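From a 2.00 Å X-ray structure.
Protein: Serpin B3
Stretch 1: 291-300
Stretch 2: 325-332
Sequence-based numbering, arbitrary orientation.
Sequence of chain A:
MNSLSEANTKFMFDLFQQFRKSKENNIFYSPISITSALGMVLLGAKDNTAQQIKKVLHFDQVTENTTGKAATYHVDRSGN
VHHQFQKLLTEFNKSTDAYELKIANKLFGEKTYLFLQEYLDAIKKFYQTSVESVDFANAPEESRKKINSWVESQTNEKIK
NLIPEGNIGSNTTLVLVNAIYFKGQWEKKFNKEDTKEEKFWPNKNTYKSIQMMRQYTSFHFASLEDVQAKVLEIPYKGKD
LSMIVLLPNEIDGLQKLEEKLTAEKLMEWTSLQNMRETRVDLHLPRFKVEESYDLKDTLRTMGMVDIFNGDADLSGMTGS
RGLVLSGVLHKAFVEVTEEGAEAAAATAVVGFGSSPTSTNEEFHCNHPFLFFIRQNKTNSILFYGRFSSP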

# COMPACT_ATOMS: atom_id res chain seq x y z
N GLU A 291 8.48 1.14 -6.80
CA GLU A 291 9.18 2.00 -5.87
C GLU A 291 9.51 1.30 -4.55
O GLU A 291 8.80 0.37 -4.12
CB GLU A 291 8.35 3.24 -5.55
CG GLU A 291 7.90 4.09 -6.75
CD GLU A 291 9.01 4.84 -7.48
OE1 GLU A 291 10.07 5.19 -6.88
OE2 GLU A 291 8.79 5.07 -8.66
N SER A 292 10.56 1.79 -3.91
CA SER A 292 11.01 1.34 -2.60
C SER A 292 11.01 2.44 -1.55
O SER A 292 11.31 3.55 -1.85
CB SER A 292 12.44 0.82 -2.70
OG SER A 292 12.48 -0.27 -3.59
N TYR A 293 10.76 2.10 -0.28
CA TYR A 293 10.77 3.07 0.80
C TYR A 293 11.48 2.50 1.97
O TYR A 293 11.18 1.36 2.39
CB TYR A 293 9.34 3.54 1.21
CG TYR A 293 8.56 4.04 0.01
CD1 TYR A 293 7.89 3.15 -0.84
CD2 TYR A 293 8.57 5.38 -0.32
CE1 TYR A 293 7.24 3.63 -1.95
CE2 TYR A 293 7.94 5.84 -1.43
CZ TYR A 293 7.27 4.96 -2.23
OH TYR A 293 6.69 5.44 -3.36
N ASP A 294 12.45 3.27 2.49
CA ASP A 294 13.00 3.02 3.82
C ASP A 294 12.16 3.81 4.76
O ASP A 294 12.22 5.04 4.73
CB ASP A 294 14.44 3.51 3.95
CG ASP A 294 15.06 3.11 5.26
OD1 ASP A 294 14.38 3.18 6.31
OD2 ASP A 294 16.24 2.71 5.21
N LEU A 295 11.39 3.14 5.59
CA LEU A 295 10.38 3.84 6.40
C LEU A 295 10.78 4.27 7.81
O LEU A 295 10.01 4.91 8.49
CB LEU A 295 9.09 3.01 6.49
CG LEU A 295 8.33 2.74 5.19
CD1 LEU A 295 7.15 1.82 5.46
CD2 LEU A 295 7.86 4.04 4.57
N LYS A 296 11.97 3.90 8.24
CA LYS A 296 12.40 4.12 9.63
C LYS A 296 12.32 5.59 10.06
O LYS A 296 11.57 5.92 11.00
CB LYS A 296 13.79 3.56 9.81
CG LYS A 296 14.34 3.53 11.21
CD LYS A 296 15.84 3.30 11.07
CE LYS A 296 16.42 2.69 12.32
NZ LYS A 296 17.84 2.34 12.09
N ASP A 297 13.04 6.47 9.35
CA ASP A 297 13.07 7.92 9.72
C ASP A 297 11.73 8.59 9.49
O ASP A 297 11.26 9.37 10.34
CB ASP A 297 14.17 8.70 8.97
CG ASP A 297 15.57 8.41 9.48
OD1 ASP A 297 15.73 7.78 10.55
OD2 ASP A 297 16.53 8.79 8.77
N THR A 298 11.10 8.21 8.38
CA THR A 298 9.70 8.61 8.12
C THR A 298 8.77 8.33 9.32
O THR A 298 8.09 9.22 9.81
CB THR A 298 9.17 7.90 6.87
OG1 THR A 298 9.98 8.22 5.76
CG2 THR A 298 7.71 8.29 6.53
N LEU A 299 8.72 7.09 9.80
CA LEU A 299 7.83 6.76 10.94
C LEU A 299 8.25 7.46 12.23
O LEU A 299 7.41 7.79 13.07
CB LEU A 299 7.80 5.23 11.18
CG LEU A 299 7.16 4.48 9.99
CD1 LEU A 299 7.46 3.00 10.07
CD2 LEU A 299 5.70 4.78 9.98
N ARG A 300 9.55 7.56 12.41
CA ARG A 300 10.13 8.36 13.50
C ARG A 300 9.55 9.77 13.51
O ARG A 300 8.90 10.13 14.48
CB ARG A 300 11.64 8.35 13.40
CG ARG A 300 12.40 8.94 14.57
CD ARG A 300 13.88 8.80 14.25
NE ARG A 300 14.42 7.55 14.79
CZ ARG A 300 15.33 6.79 14.20
NH1 ARG A 300 15.83 7.07 13.01
NH2 ARG A 300 15.74 5.70 14.84
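Stretch 2 325-332: LSGVLHKA

Stretch 2 is a strand from Leu-325 to Ala-332, extended except at Ser-326, whose phi/psi of -90/-27 departs from it; the strand continues later in the chain. It runs antiparallel to the strand 291-294: the N-to-C directions differ by 169° and the axes approach to 4.7 Å. The CA register pairs Glu-291 with Ala-332 (5.5 Å), Ser-292 with Lys-331 (4.3 Å), Tyr-293 with His-330 (5.1 Å) and Asp-294 with Leu-329 (4.9 Å).

Hydrogen bonding follows the alternation expected of such a ladder. At the first pair, Glu-291 N donates to Ala-332 O (3.0 Å, N-H...O angle 157°) and Ala-332 N donates to Glu-291 O (2.9 Å, 152°). At the third, Tyr-293 N donates to His-330 O (2.7 Å) and His-330 N to Tyr-293 O (2.9 Å), both at 158°. Thus all four backbone groups of each pair are satisfied across the interface. The non-hydrogen-bonded pairs that alternate with them, Ser-292 with Lys-331 and Asp-294 with Leu-329, bring CA-H groups near the same carbonyls: Lys-331 CA lies 3.4 Å from Glu-291 O, Ser-292 CA 3.4 Å from His-330 O, and Leu-329 CA 3.6 Å from Tyr-293 O.

Beyond Asp-294 the ladder gains one more rung, Leu-295 N to Val-328 O (2.8 Å, 155°), but Leu-295 O turns to the helix and accepts from Leu-299 N at 2.9 Å. Val-328 N is instead satisfied by water 1, which accepts from it at 3.0 Å and donates to Asp-294 OD1 at 2.7 Å. The same OD1 accepts from Lys-296 N (3.2 Å, 158°), a capping bond, so one carboxylate oxygen serves both the turn and the water bridge.

Helix 296-300 crosses the strand at 103°, with a closest axis approach of 8.3 Å. Leu-295 and Leu-299 point toward stretch 2, and each places its CD1 4.0 Å from Val-328 CG1, one methyl thus meeting both leucines. Leu-295 CD1 also lies 3.9 Å from His-330 CB. The extended Lys-296 side chain, t at all four chi angles, reaches along the strand so that its NZ makes a weak hydrogen bond to Ser-326 O at 3.0 Å.

On the sheet face carrying Tyr-293 and His-330, Tyr-293 CD1 sits at the edge of the imidazole, 4.0 Å from His-330 CD2. Both imidazole nitrogens and Tyr-293 OH are hydrogen-bonded elsewhere in the structure. On the other face, Ser-292 OG packs 3.5 Å from Lys-331 CG, and Leu-329 CD2 lies 4.1 Å from Asp-294 CG.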

# COMPACT_ATOMS: atom_id res chain seq x y z
N LEU A 325 13.55 -2.25 17.18
CA LEU A 325 13.51 -2.37 15.71
C LEU A 325 14.63 -1.58 15.07
O LEU A 325 14.82 -0.35 15.33
CB LEU A 325 12.20 -1.90 15.12
CG LEU A 325 10.93 -2.56 15.64
CD1 LEU A 325 9.74 -2.02 14.87
CD2 LEU A 325 11.04 -4.07 15.57
N SER A 326 15.35 -2.29 14.20
CA SER A 326 16.44 -1.75 13.41
C SER A 326 15.97 -1.21 12.08
O SER A 326 16.61 -0.34 11.56
CB SER A 326 17.53 -2.80 13.19
OG SER A 326 17.06 -4.01 12.55
N GLY A 327 14.86 -1.70 11.51
CA GLY A 327 14.39 -1.12 10.24
C GLY A 327 12.96 -1.47 9.84
O GLY A 327 12.33 -2.35 10.41
N VAL A 328 12.43 -0.73 8.89
CA VAL A 328 11.10 -0.95 8.32
C VAL A 328 11.23 -0.57 6.86
O VAL A 328 11.60 0.57 6.55
CB VAL A 328 9.99 -0.10 8.96
CG1 VAL A 328 8.60 -0.46 8.37
CG2 VAL A 328 9.96 -0.34 10.45
N LEU A 329 11.01 -1.56 6.00
CA LEU A 329 11.18 -1.45 4.57
C LEU A 329 9.86 -1.79 3.82
O LEU A 329 9.10 -2.67 4.24
CB LEU A 329 12.24 -2.41 4.10
CG LEU A 329 13.62 -2.24 4.71
CD1 LEU A 329 14.49 -3.19 3.97
CD2 LEU A 329 14.15 -0.84 4.54
N HIS A 330 9.64 -1.10 2.72
CA HIS A 330 8.46 -1.30 1.86
C HIS A 330 8.87 -1.21 0.42
O HIS A 330 9.66 -0.31 0.04
CB HIS A 330 7.43 -0.23 2.15
CG HIS A 330 6.10 -0.44 1.49
ND1 HIS A 330 5.20 -1.41 1.89
CD2 HIS A 330 5.50 0.23 0.49
CE1 HIS A 330 4.11 -1.35 1.14
NE2 HIS A 330 4.28 -0.38 0.26
N LYS A 331 8.28 -2.07 -0.39
CA LYS A 331 8.47 -2.07 -1.81
C LYS A 331 7.15 -2.43 -2.53
O LYS A 331 6.40 -3.29 -2.13
CB LYS A 331 9.59 -3.07 -2.13
CG LYS A 331 10.20 -2.87 -3.49
CD LYS A 331 11.41 -3.75 -3.72
CE LYS A 331 11.91 -3.57 -5.14
NZ LYS A 331 13.21 -4.29 -5.30
N ALA A 332 6.91 -1.80 -3.66
CA ALA A 332 5.61 -1.90 -4.31
C ALA A 332 5.75 -1.81 -5.82
O ALA A 332 6.68 -1.16 -6.34
CB ALA A 332 4.63 -0.83 -3.79
O HOH W 1 14.68 0.94 7.76